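Local coordinates for N-terminal domain of PorA (28-171) (Porphyromonas gingivalis ATCC 33277, PDB 6KJK), which probably takes part in PorXY-SigP signalling of the type IX secretion system, as the N-terminal domain of a cargo protein of that system, at residues A[49-54]-A[78-83]; A[67-72]-A[90-95]; A[5-10]-A[38-43]; A[110-115]-A[124-129]. All blocks are in the same frame, centred on the assembly; numbering follows the deposited sequence.

Overall arrangement
Two sheets packed face to face carry the four contacts. Interactions 2, 3 and 4 pair antiparallel strands; interaction 1 sets a largely irregular segment, running the opposite way, beside a strand. Interactions 2 and 3 belong to one sheet and share its middle, where strands 31-42 and 90-99 are neighbours; interactions 1 and 4 belong to the other, where strands 48-58 and 105-115 are neighbours. Interaction 4 is the most buried, with an apolar face turned inward and a row of side-chain hydroxyls and an amide on the other. The remaining three are partly buried. Interaction 1 enlists a serine hydroxyl, interaction 2 adds a disulfide-bound turn and a water, and interaction 3 alternates apolar core residues with a more accessible face.

Interaction 1: A[49-54]-A[78-83]; sequences NVIGKI and SVSPVV
Ile51 is wedged between Val79 and Val82, one branch to each. Its CG2, anti to the backbone N, presses on Val79 CG1 at 3.5 Å, a close methyl-methyl contact, while CG1 touches Val82 CG2 at 3.8 Å. Beyond it, the extended Lys53 chain runs beside Val79, both pointing the same way, with Lys53 CD 4.1 Å from Val79 CG2; the charged end makes a cation-pi contact with Phe114. Segment 78-83 here leads into strand 83-85, an outer strand of the sheet that holds strand 48-58. The two segments form an antiparallel, hydrogen-bonded pair at Val50 and Val83 and, one residue out of register, a single bridge at Lys53 and Val79. At the shift, Ser80 stands in for backbone. Its OG, set between the backbone N and the carbonyl carbon (chi1 80°), receives Gly52 N at 2.9 Å. The same OG donates to Pro81 O at 2.7 Å. Ser80 N in turn binds Gly52 O at 2.8 Å. Ile54 N reaches Ser78 O at 2.8 Å, and a water joins Ile54 O to Ser78 OG. Val50 and Val83 share the face that packs on Phe69, which Ser80 also touches.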
loop_
_atom_site.group_PDB
_atom_site.type_symbol
_atom_site.label_atom_id
_atom_site.label_comp_id
_atom_site.label_asym_id
_atom_site.label_seq_id
_atom_site.Cartn_x
_atom_site.Cartn_y
_atom_site.Cartn_z
ATOM N N ASN A 49 -11.293 14.254 4.195
ATOM C CA ASN A 49 -11.342 13.543 2.930
ATOM C C ASN A 49 -9.940 13.425 2.368
ATOM O O ASN A 49 -9.215 14.422 2.267
ATOM C CB ASN A 49 -12.233 14.288 1.933
ATOM C CG ASN A 49 -13.710 14.139 2.247
ATOM O OD1 ASN A 49 -14.089 13.414 3.154
ATOM N ND2 ASN A 49 -14.547 14.788 1.459
ATOM N N VAL A 50 -9.554 12.210 2.013
ATOM C CA VAL A 50 -8.221 11.942 1.500
ATOM C C VAL A 50 -8.304 11.119 0.220
ATOM O O VAL A 50 -9.328 10.512 -0.107
ATOM C CB VAL A 50 -7.336 11.244 2.541
ATOM C CG1 VAL A 50 -7.241 12.071 3.814
ATOM C CG2 VAL A 50 -7.885 9.883 2.896
ATOM N N ILE A 51 -7.181 11.080 -0.501
ATOM C CA ILE A 51 -6.992 10.146 -1.603
ATOM C C ILE A 51 -5.709 9.377 -1.327
ATOM O O ILE A 51 -4.724 9.970 -0.853
ATOM C CB ILE A 51 -6.883 10.887 -2.948
ATOM C CG1 ILE A 51 -8.180 11.599 -3.285
ATOM C CG2 ILE A 51 -6.504 9.956 -4.076
ATOM C CD1 ILE A 51 -8.008 12.623 -4.391
ATOM N N GLY A 52 -5.722 8.086 -1.600
ATOM C CA GLY A 52 -4.530 7.241 -1.459
ATOM C C GLY A 52 -3.910 7.009 -2.827
ATOM O O GLY A 52 -4.622 6.774 -3.797
ATOM N N LYS A 53 -2.586 7.133 -2.890
ATOM C CA LYS A 53 -1.870 6.990 -4.156
ATOM C C LYS A 53 -0.654 6.108 -3.982
ATOM O O LYS A 53 0.119 6.273 -3.029
ATOM C CB LYS A 53 -1.404 8.336 -4.715
ATOM C CG LYS A 53 -2.514 9.338 -4.934
ATOM C CD LYS A 53 -2.044 10.474 -5.809
ATOM C CE LYS A 53 -3.111 11.570 -5.877
ATOM N NZ LYS A 53 -2.725 12.647 -6.842
ATOM N N ILE A 54 -0.464 5.213 -4.944
ATOM C CA ILE A 54 0.838 4.596 -5.129
ATOM C C ILE A 54 1.698 5.600 -5.885
ATOM O O ILE A 54 1.410 5.927 -7.036
ATOM C CB ILE A 54 0.713 3.265 -5.873
ATOM C CG1 ILE A 54 -0.117 2.264 -5.067
ATOM C CG2 ILE A 54 2.104 2.733 -6.271
ATOM C CD1 ILE A 54 0.517 1.834 -3.752
ATOM N N SER A 78 -3.231 3.394 -9.801
ATOM C CA SER A 78 -2.425 3.895 -8.699
ATOM C C SER A 78 -3.145 4.858 -7.771
ATOM O O SER A 78 -2.559 5.246 -6.764
ATOM C CB SER A 78 -1.149 4.542 -9.219
ATOM O OG SER A 78 -1.471 5.655 -10.004
ATOM N N VAL A 79 -4.371 5.281 -8.071
ATOM C CA VAL A 79 -5.063 6.302 -7.289
ATOM C C VAL A 79 -6.409 5.752 -6.836
ATOM O O VAL A 79 -7.172 5.202 -7.644
ATOM C CB VAL A 79 -5.225 7.610 -8.090
ATOM C CG1 VAL A 79 -5.887 8.684 -7.255
ATOM C CG2 VAL A 79 -3.852 8.102 -8.568
ATOM N N SER A 80 -6.688 5.886 -5.544
ATOM C CA SER A 80 -7.954 5.483 -4.969
ATOM C C SER A 80 -9.016 6.549 -5.210
ATOM O O SER A 80 -8.723 7.685 -5.576
ATOM C CB SER A 80 -7.782 5.298 -3.452
ATOM O OG SER A 80 -7.820 6.538 -2.762
ATOM N N PRO A 81 -10.276 6.229 -4.902
ATOM C CA PRO A 81 -11.300 7.283 -4.805
ATOM C C PRO A 81 -11.045 8.145 -3.580
ATOM O O PRO A 81 -10.242 7.822 -2.706
ATOM C CB PRO A 81 -12.612 6.515 -4.624
ATOM C CG PRO A 81 -12.299 5.073 -4.842
ATOM C CD PRO A 81 -10.804 4.909 -4.555
ATOM N N VAL A 82 -11.790 9.246 -3.490
ATOM C CA VAL A 82 -11.799 10.042 -2.272
ATOM C C VAL A 82 -12.450 9.219 -1.174
ATOM O O VAL A 82 -13.523 8.635 -1.368
ATOM C CB VAL A 82 -12.566 11.359 -2.486
ATOM C CG1 VAL A 82 -12.583 12.172 -1.219
ATOM C CG2 VAL A 82 -11.913 12.172 -3.631
ATOM N N VAL A 83 -11.815 9.196 -0.003
ATOM C CA VAL A 83 -12.294 8.452 1.159
ATOM C C VAL A 83 -12.344 9.406 2.337
ATOM O O VAL A 83 -11.414 10.193 2.532
ATOM C CB VAL A 83 -11.361 7.271 1.492
ATOM C CG1 VAL A 83 -11.866 6.516 2.750
ATOM C CG2 VAL A 83 -11.265 6.329 0.318
HETATM O O HOH W 1 -0.208 7.726 -8.489
#

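Interaction 2: A[67-72]-A[90-95]; sequences LCFGQC and EPLSLR
An antiparallel strand pair running into a disulfide-closed turn brings Cys68 opposite Ser93, where strand 64-69 lies along strand 90-99. The two residues are a hydrogen-bonded pair: Cys68 N meets Ser93 O at 2.9 Å in an almost straight bond (177°), and Ser93 N returns one to Cys68 O. Their side chains share a face. Ser93 OG, turned between its own backbone N and carbonyl carbon (chi1 66°), comes within 3.2 Å of Cys68 CB and also lies near the sulfur. Cys68 SG is bonded to Cys72 SG, which ties the turn back onto the strand, and it sits at the edge of the Arg95 guanidinium, 4.0 Å from NH1. On the opposite face the side chains of Leu67 and Leu92 cross obliquely, their CD1 atoms 3.9 Å apart, and Leu92 CD1 also touches Phe69 CB. Phe69 reaches further along: Pro91 O lies at its ring edge, 3.5 Å from CD1, while CE1 touches Glu90 CG at 3.6 Å. The Glu90 chain bends at chi2, and its carboxylate plane stands 80° from the ring. Its OE2 is brought beside Gly70, where a water accepts from Gly70 N, donates to Pro91 O at 2.7 Å and reaches OE2 only weakly. Strand 90-99 is bonded along its other edge to strand 31-42, through Val40 and Gly38, and Phe69 packs on Val40. Leu67 and Leu92 pack on Phe111 of the facing sheet, and Leu94 on Phe109 of the same strand, 105-115.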
loop_
_atom_site.group_PDB
_atom_site.type_symbol
_atom_site.label_atom_id
_atom_site.label_comp_id
_atom_site.label_asym_id
_atom_site.label_seq_id
_atom_site.Cartn_x
_atom_site.Cartn_y
_atom_site.Cartn_z
ATOM N N LEU A 67 -4.432 -2.067 -5.599
ATOM C CA LEU A 67 -4.659 -1.234 -4.424
ATOM C C LEU A 67 -6.110 -1.327 -3.974
ATOM O O LEU A 67 -7.030 -1.180 -4.786
ATOM C CB LEU A 67 -4.359 0.208 -4.834
ATOM C CG LEU A 67 -4.605 1.281 -3.783
ATOM C CD1 LEU A 67 -3.670 1.085 -2.582
ATOM C CD2 LEU A 67 -4.396 2.657 -4.377
ATOM N N CYS A 68 -6.332 -1.510 -2.674
ATOM C CA CYS A 68 -7.665 -1.366 -2.107
ATOM C C CYS A 68 -7.618 -0.287 -1.044
ATOM O O CYS A 68 -6.920 -0.432 -0.040
ATOM C CB CYS A 68 -8.128 -2.662 -1.457
ATOM S SG CYS A 68 -8.374 -4.063 -2.590
ATOM N N PHE A 69 -8.370 0.781 -1.244
ATOM C CA PHE A 69 -8.507 1.823 -0.230
ATOM C C PHE A 69 -9.809 2.537 -0.555
ATOM O O PHE A 69 -9.875 3.242 -1.568
ATOM C CB PHE A 69 -7.319 2.769 -0.310
ATOM C CG PHE A 69 -7.353 3.818 0.729
ATOM C CD1 PHE A 69 -7.286 3.483 2.074
ATOM C CD2 PHE A 69 -7.437 5.158 0.390
ATOM C CE1 PHE A 69 -7.371 4.464 3.059
ATOM C CE2 PHE A 69 -7.491 6.145 1.368
ATOM C CZ PHE A 69 -7.433 5.797 2.691
ATOM N N GLY A 70 -10.842 2.313 0.238
ATOM C CA GLY A 70 -12.187 2.802 -0.097
ATOM C C GLY A 70 -12.859 1.929 -1.138
ATOM O O GLY A 70 -14.007 1.513 -0.940
ATOM N N GLN A 71 -12.136 1.574 -2.192
ATOM C CA GLN A 71 -12.576 0.644 -3.220
ATOM C C GLN A 71 -11.349 -0.144 -3.666
ATOM O O GLN A 71 -10.218 0.358 -3.609
ATOM C CB GLN A 71 -13.132 1.447 -4.404
ATOM C CG GLN A 71 -13.656 0.676 -5.601
ATOM C CD GLN A 71 -14.042 1.662 -6.679
ATOM O OE1 GLN A 71 -14.680 2.675 -6.395
ATOM N NE2 GLN A 71 -13.597 1.416 -7.907
ATOM N N CYS A 72 -11.546 -1.365 -4.123
ATOM C CA CYS A 72 -10.466 -2.119 -4.753
ATOM C C CYS A 72 -10.381 -1.705 -6.208
ATOM O O CYS A 72 -11.345 -1.882 -6.969
ATOM C CB CYS A 72 -10.723 -3.616 -4.617
ATOM S SG CYS A 72 -10.437 -4.172 -2.913
ATOM N N GLU A 90 -9.621 3.367 7.990
ATOM C CA GLU A 90 -10.034 2.786 6.744
ATOM C C GLU A 90 -9.036 1.698 6.349
ATOM O O GLU A 90 -7.826 1.976 6.254
ATOM C CB GLU A 90 -10.088 3.832 5.666
ATOM C CG GLU A 90 -10.558 3.290 4.324
ATOM C CD GLU A 90 -12.049 2.923 4.304
ATOM O OE1 GLU A 90 -12.647 2.702 5.380
ATOM O OE2 GLU A 90 -12.600 2.849 3.180
ATOM N N PRO A 91 -9.485 0.487 6.079
ATOM C CA PRO A 91 -8.540 -0.550 5.632
ATOM C C PRO A 91 -7.814 -0.152 4.358
ATOM O O PRO A 91 -8.367 0.487 3.459
ATOM C CB PRO A 91 -9.442 -1.770 5.383
ATOM C CG PRO A 91 -10.620 -1.536 6.286
ATOM C CD PRO A 91 -10.840 -0.056 6.306
ATOM N N LEU A 92 -6.567 -0.574 4.278
ATOM C CA LEU A 92 -5.682 -0.334 3.162
ATOM C C LEU A 92 -5.010 -1.650 2.829
ATOM O O LEU A 92 -4.453 -2.307 3.716
ATOM C CB LEU A 92 -4.591 0.662 3.597
ATOM C CG LEU A 92 -3.430 0.851 2.641
ATOM C CD1 LEU A 92 -3.892 1.393 1.271
ATOM C CD2 LEU A 92 -2.401 1.771 3.294
ATOM N N SER A 93 -5.039 -2.047 1.569
ATOM C CA SER A 93 -4.273 -3.218 1.181
ATOM C C SER A 93 -3.615 -3.001 -0.170
ATOM O O SER A 93 -4.102 -2.242 -1.018
ATOM C CB SER A 93 -5.081 -4.503 1.173
ATOM O OG SER A 93 -6.069 -4.478 0.184
ATOM N N LEU A 94 -2.505 -3.696 -0.373
ATOM C CA LEU A 94 -1.815 -3.685 -1.655
ATOM C C LEU A 94 -1.386 -5.105 -1.958
ATOM O O LEU A 94 -0.645 -5.704 -1.168
ATOM C CB LEU A 94 -0.590 -2.759 -1.589
ATOM C CG LEU A 94 0.225 -2.622 -2.873
ATOM C CD1 LEU A 94 -0.606 -1.981 -3.960
ATOM C CD2 LEU A 94 1.501 -1.813 -2.614
ATOM N N ARG A 95 -1.853 -5.646 -3.065
ATOM C CA ARG A 95 -1.515 -6.991 -3.470
ATOM C C ARG A 95 -0.561 -6.903 -4.651
ATOM O O ARG A 95 -0.794 -6.139 -5.602
ATOM C CB ARG A 95 -2.785 -7.702 -3.909
ATOM C CG ARG A 95 -3.662 -8.182 -2.771
ATOM C CD ARG A 95 -4.958 -8.729 -3.370
ATOM N NE ARG A 95 -5.779 -9.531 -2.462
ATOM C CZ ARG A 95 -6.767 -9.041 -1.720
ATOM N NH1 ARG A 95 -7.038 -7.739 -1.744
ATOM N NH2 ARG A 95 -7.473 -9.847 -0.933
HETATM O O HOH W 2 -10.677 0.169 2.175
#

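Interaction 3: A[5-10]-A[38-43]; sequences VVIKVG and GMVINQ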
loop_
_atom_site.group_PDB
_atom_site.type_symbol
_atom_site.label_atom_id
_atom_site.label_comp_id
_atom_site.label_asym_id
_atom_site.label_seq_id
_atom_site.Cartn_x
_atom_site.Cartn_y
_atom_site.Cartn_z
ATOM N N VAL A 5 -2.923 12.155 10.622
ATOM C CA VAL A 5 -3.245 10.968 9.831
ATOM C C VAL A 5 -2.062 10.026 9.928
ATOM O O VAL A 5 -0.918 10.440 9.684
ATOM C CB VAL A 5 -3.528 11.324 8.365
ATOM C CG1 VAL A 5 -3.749 10.059 7.565
ATOM C CG2 VAL A 5 -4.732 12.234 8.300
ATOM N N VAL A 6 -2.318 8.776 10.299
ATOM C CA VAL A 6 -1.278 7.770 10.453
ATOM C C VAL A 6 -1.672 6.507 9.705
ATOM O O VAL A 6 -2.846 6.278 9.384
ATOM C CB VAL A 6 -0.934 7.438 11.928
ATOM C CG1 VAL A 6 -0.517 8.708 12.659
ATOM C CG2 VAL A 6 -2.121 6.800 12.650
ATOM N N ILE A 7 -0.676 5.675 9.453
ATOM C CA ILE A 7 -0.868 4.339 8.915
ATOM C C ILE A 7 -0.513 3.351 10.012
ATOM O O ILE A 7 0.507 3.514 10.697
ATOM C CB ILE A 7 -0.017 4.142 7.651
ATOM C CG1 ILE A 7 -0.530 5.114 6.566
ATOM C CG2 ILE A 7 -0.093 2.708 7.153
ATOM C CD1 ILE A 7 0.450 5.358 5.417
ATOM N N LYS A 8 -1.381 2.377 10.226
ATOM C CA LYS A 8 -1.206 1.341 11.222
ATOM C C LYS A 8 -1.043 0.003 10.512
ATOM O O LYS A 8 -1.763 -0.294 9.545
ATOM C CB LYS A 8 -2.452 1.303 12.120
ATOM C CG LYS A 8 -2.417 0.359 13.295
ATOM C CD LYS A 8 -3.651 0.547 14.160
ATOM C CE LYS A 8 -3.625 -0.318 15.394
ATOM N NZ LYS A 8 -4.757 0.076 16.288
ATOM N N VAL A 9 -0.117 -0.818 10.993
ATOM C CA VAL A 9 0.068 -2.179 10.505
ATOM C C VAL A 9 0.080 -3.106 11.706
ATOM O O VAL A 9 0.802 -2.863 12.684
ATOM C CB VAL A 9 1.363 -2.330 9.698
ATOM C CG1 VAL A 9 1.592 -3.794 9.308
ATOM C CG2 VAL A 9 1.260 -1.496 8.457
ATOM N N GLY A 10 -0.721 -4.165 11.643
ATOM C CA GLY A 10 -0.859 -5.026 12.812
ATOM C C GLY A 10 -1.368 -4.185 13.956
ATOM O O GLY A 10 -2.298 -3.399 13.816
ATOM N N GLY A 38 -2.994 -2.807 6.059
ATOM C CA GLY A 38 -2.892 -1.852 7.133
ATOM C C GLY A 38 -4.170 -1.058 7.226
ATOM O O GLY A 38 -5.212 -1.446 6.678
ATOM N N MET A 39 -4.105 0.039 7.960
ATOM C CA MET A 39 -5.241 0.923 8.190
ATOM C C MET A 39 -4.749 2.357 8.091
ATOM O O MET A 39 -3.651 2.669 8.585
ATOM C CB MET A 39 -5.805 0.751 9.616
ATOM C CG MET A 39 -6.354 -0.634 9.924
ATOM S SD MET A 39 -7.941 -0.980 9.139
ATOM C CE MET A 39 -8.735 0.548 9.406
ATOM N N VAL A 40 -5.538 3.235 7.489
ATOM C CA VAL A 40 -5.281 4.676 7.532
ATOM C C VAL A 40 -6.226 5.267 8.568
ATOM O O VAL A 40 -7.451 5.100 8.473
ATOM C CB VAL A 40 -5.497 5.313 6.156
ATOM C CG1 VAL A 40 -5.245 6.807 6.265
ATOM C CG2 VAL A 40 -4.545 4.689 5.149
ATOM N N ILE A 41 -5.664 5.976 9.552
ATOM C CA ILE A 41 -6.428 6.471 10.695
ATOM C C ILE A 41 -6.305 7.976 10.757
ATOM O O ILE A 41 -5.199 8.506 10.674
ATOM C CB ILE A 41 -5.920 5.830 11.998
ATOM C CG1 ILE A 41 -6.142 4.319 11.931
ATOM C CG2 ILE A 41 -6.614 6.423 13.256
ATOM C CD1 ILE A 41 -5.334 3.533 12.902
ATOM N N ASN A 42 -7.421 8.667 10.921
ATOM C CA ASN A 42 -7.405 10.097 11.173
ATOM C C ASN A 42 -7.645 10.285 12.666
ATOM O O ASN A 42 -8.724 9.946 13.162
ATOM C CB ASN A 42 -8.518 10.766 10.369
ATOM C CG ASN A 42 -8.782 12.191 10.808
ATOM O OD1 ASN A 42 -7.894 12.858 11.348
ATOM N ND2 ASN A 42 -10.011 12.671 10.568
ATOM N N GLN A 43 -6.658 10.833 13.373
ATOM C CA GLN A 43 -6.725 10.964 14.825
ATOM C C GLN A 43 -7.436 12.234 15.282
ATOM O O GLN A 43 -7.644 12.409 16.487
ATOM C CB GLN A 43 -5.318 10.913 15.418
ATOM C CG GLN A 43 -4.641 9.596 15.148
ATOM C CD GLN A 43 -3.173 9.612 15.543
ATOM O OE1 GLN A 43 -2.535 10.664 15.573
ATOM N NE2 GLN A 43 -2.661 8.464 15.869
#
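Gly38 meets the end of strand 5-9 with backbone alone, its CA 3.1 Å from Lys8 O. Next, Met39 makes a hydrogen-bonded pair with Lys8: Met39 O accepts from Lys8 N at 2.8 Å, and Met39 N donates back to Lys8 O in a more bent bond (147°). Val40 turns to the opposite face, where CG1 meets Val5 CG1 at 3.8 Å and CG2 lies near Ile7 CG1. This face is the inward side of a β-sandwich, and Ile7 packs there on Ala125 and Val127 of the other sheet. Ile41 returns to the more accessible face as the partner of Val6, with two backbone bonds between them. Its extended chain (chi2 162°) carries CD1 against the aliphatic part of Lys8, 3.7 Å from both CB and CD of that lysine. Ile41 CB touches Val6 CG2 at 4.0 Å. Asn42, facing inward again beside Val5, uses its buried amide outside the strand pair: OD1 takes Ser44 N, and ND2 donates to Thr46 O and Val85 O, so that the side chain fastens the following turn and strand 83-85. Gln43 then folds back across Val6 at about a right angle, its NE2 3.7 Å from Val6 CG2 and also close to CG1 of the same valine.

Interaction 4: A[110-115]-A[124-129]; sequences TFSCFP and LATVNI
Leu124 lies against Pro115 and Cys113 at the turn end of the hairpin, and each of its side-chain carbons has a partner. CB rests 3.7 Å from Cys113 O, the carbonyl that also accepts Leu124 N at 2.7 Å. CG, beside the backbone N with chi1 at -54°, comes next to Pro115 CD at 3.8 Å. From there the branches part over the ring: CD1 reaches Pro115 N at 3.6 Å, and CD2 lies near Pro115 CG. Leu124 also touches Val5 and Val50. Further along, the faces differ in chemistry. Thr110, Ser112, Thr126 and Asn128 line one of them, with Thr110 OG1 donating to Asn128 OD1 at 2.7 Å in the plane of the amide carbonyl, and Ser112 OG sharing an equally short hydrogen bond with Thr126 OG1. The methyls Thr110 CG2 and Thr126 CG2 meet at 3.5 Å between these two bonds. On the other face Phe111 CB packs on Val127 CG1 at 4.0 Å. Paired backbone bonds join Phe111 and Val127 in both directions, and Cys113 N donates to Ala125 O. Val127 also touches Leu14 and Val20, and Phe114 pairs through its backbone with Ile51 of strand 48-58. The arrangement is that of a β-hairpin, strands 105-115 and 125-133, in the middle of one sheet of a β-sandwich.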
loop_
_atom_site.group_PDB
_atom_site.type_symbol
_atom_site.label_atom_id
_atom_site.label_comp_id
_atom_site.label_asym_id
_atom_site.label_seq_id
_atom_site.Cartn_x
_atom_site.Cartn_y
_atom_site.Cartn_z
ATOM N N THR A 110 5.628 2.795 -2.855
ATOM C CA THR A 110 5.357 3.807 -1.839
ATOM C C THR A 110 3.891 4.160 -1.944
ATOM O O THR A 110 3.380 4.350 -3.049
ATOM C CB THR A 110 6.244 5.041 -2.026
ATOM O OG1 THR A 110 7.619 4.641 -1.913
ATOM C CG2 THR A 110 5.940 6.115 -0.982
ATOM N N PHE A 111 3.216 4.226 -0.806
ATOM C CA PHE A 111 1.829 4.660 -0.724
ATOM C C PHE A 111 1.810 5.933 0.103
ATOM O O PHE A 111 2.373 5.962 1.219
ATOM C CB PHE A 111 0.973 3.590 -0.054
ATOM C CG PHE A 111 -0.424 4.059 0.244
ATOM C CD1 PHE A 111 -1.431 3.986 -0.718
ATOM C CD2 PHE A 111 -0.724 4.616 1.477
ATOM C CE1 PHE A 111 -2.731 4.425 -0.421
ATOM C CE2 PHE A 111 -2.008 5.072 1.779
ATOM C CZ PHE A 111 -2.997 4.959 0.831
ATOM N N SER A 112 1.105 6.949 -0.376
ATOM C CA SER A 112 0.847 8.124 0.444
ATOM C C SER A 112 -0.616 8.499 0.414
ATOM O O SER A 112 -1.308 8.349 -0.593
ATOM C CB SER A 112 1.644 9.353 -0.028
ATOM O OG SER A 112 3.038 9.123 0.098
ATOM N N CYS A 113 -1.038 9.065 1.522
ATOM C CA CYS A 113 -2.351 9.669 1.680
ATOM C C CYS A 113 -2.210 11.169 1.422
ATOM O O CYS A 113 -1.330 11.808 2.004
ATOM C CB CYS A 113 -2.787 9.436 3.137
ATOM S SG CYS A 113 -4.490 9.670 3.558
ATOM N N PHE A 114 -3.060 11.719 0.570
ATOM C CA PHE A 114 -3.036 13.143 0.306
ATOM C C PHE A 114 -4.384 13.739 0.676
ATOM O O PHE A 114 -5.420 13.059 0.572
ATOM C CB PHE A 114 -2.865 13.391 -1.188
ATOM C CG PHE A 114 -1.515 13.027 -1.712
ATOM C CD1 PHE A 114 -1.215 11.713 -2.099
ATOM C CD2 PHE A 114 -0.543 14.005 -1.865
ATOM C CE1 PHE A 114 0.038 11.401 -2.605
ATOM C CE2 PHE A 114 0.706 13.682 -2.375
ATOM C CZ PHE A 114 0.982 12.373 -2.741
ATOM N N PRO A 115 -4.420 15.009 1.075
ATOM C CA PRO A 115 -5.702 15.705 1.138
ATOM C C PRO A 115 -6.354 15.640 -0.225
ATOM O O PRO A 115 -5.686 15.541 -1.260
ATOM C CB PRO A 115 -5.311 17.147 1.481
ATOM C CG PRO A 115 -3.908 17.075 1.985
ATOM C CD PRO A 115 -3.288 15.937 1.246
ATOM N N LEU A 124 -0.059 13.483 3.728
ATOM C CA LEU A 124 -0.394 13.417 5.142
ATOM C C LEU A 124 0.261 12.245 5.852
ATOM O O LEU A 124 0.477 12.302 7.069
ATOM C CB LEU A 124 -1.912 13.273 5.320
ATOM C CG LEU A 124 -2.714 14.361 4.607
ATOM C CD1 LEU A 124 -4.179 13.983 4.516
ATOM C CD2 LEU A 124 -2.554 15.693 5.327
ATOM N N ALA A 125 0.548 11.165 5.124
ATOM C CA ALA A 125 1.161 9.971 5.674
ATOM C C ALA A 125 1.688 9.147 4.517
ATOM O O ALA A 125 1.075 9.120 3.454
ATOM C CB ALA A 125 0.159 9.121 6.464
ATOM N N THR A 126 2.816 8.492 4.736
ATOM C CA THR A 126 3.476 7.719 3.697
ATOM C C THR A 126 4.030 6.451 4.308
ATOM O O THR A 126 4.574 6.470 5.425
ATOM C CB THR A 126 4.641 8.545 3.132
ATOM O OG1 THR A 126 4.099 9.699 2.495
ATOM C CG2 THR A 126 5.473 7.749 2.119
ATOM N N VAL A 127 3.919 5.357 3.560
ATOM C CA VAL A 127 4.562 4.107 3.919
ATOM C C VAL A 127 5.239 3.556 2.675
ATOM O O VAL A 127 4.708 3.658 1.556
ATOM C CB VAL A 127 3.571 3.090 4.533
ATOM C CG1 VAL A 127 2.416 2.756 3.585
ATOM C CG2 VAL A 127 4.275 1.849 5.026
ATOM N N ASN A 128 6.426 3.016 2.879
ATOM C CA ASN A 128 7.172 2.322 1.838
ATOM C C ASN A 128 7.044 0.830 2.087
ATOM O O ASN A 128 7.244 0.369 3.215
ATOM C CB ASN A 128 8.649 2.736 1.855
ATOM C CG ASN A 128 8.808 4.191 1.731
ATOM O OD1 ASN A 128 8.569 4.765 0.654
ATOM N ND2 ASN A 128 9.136 4.847 2.837
ATOM N N ILE A 129 6.682 0.077 1.059
ATOM C CA ILE A 129 6.367 -1.334 1.176
ATOM C C ILE A 129 7.343 -2.089 0.285
ATOM O O ILE A 129 7.408 -1.831 -0.931
ATOM C CB ILE A 129 4.928 -1.597 0.725
ATOM C CG1 ILE A 129 3.977 -0.792 1.587
ATOM C CG2 ILE A 129 4.591 -3.093 0.778
ATOM C CD1 ILE A 129 2.633 -0.669 0.996
#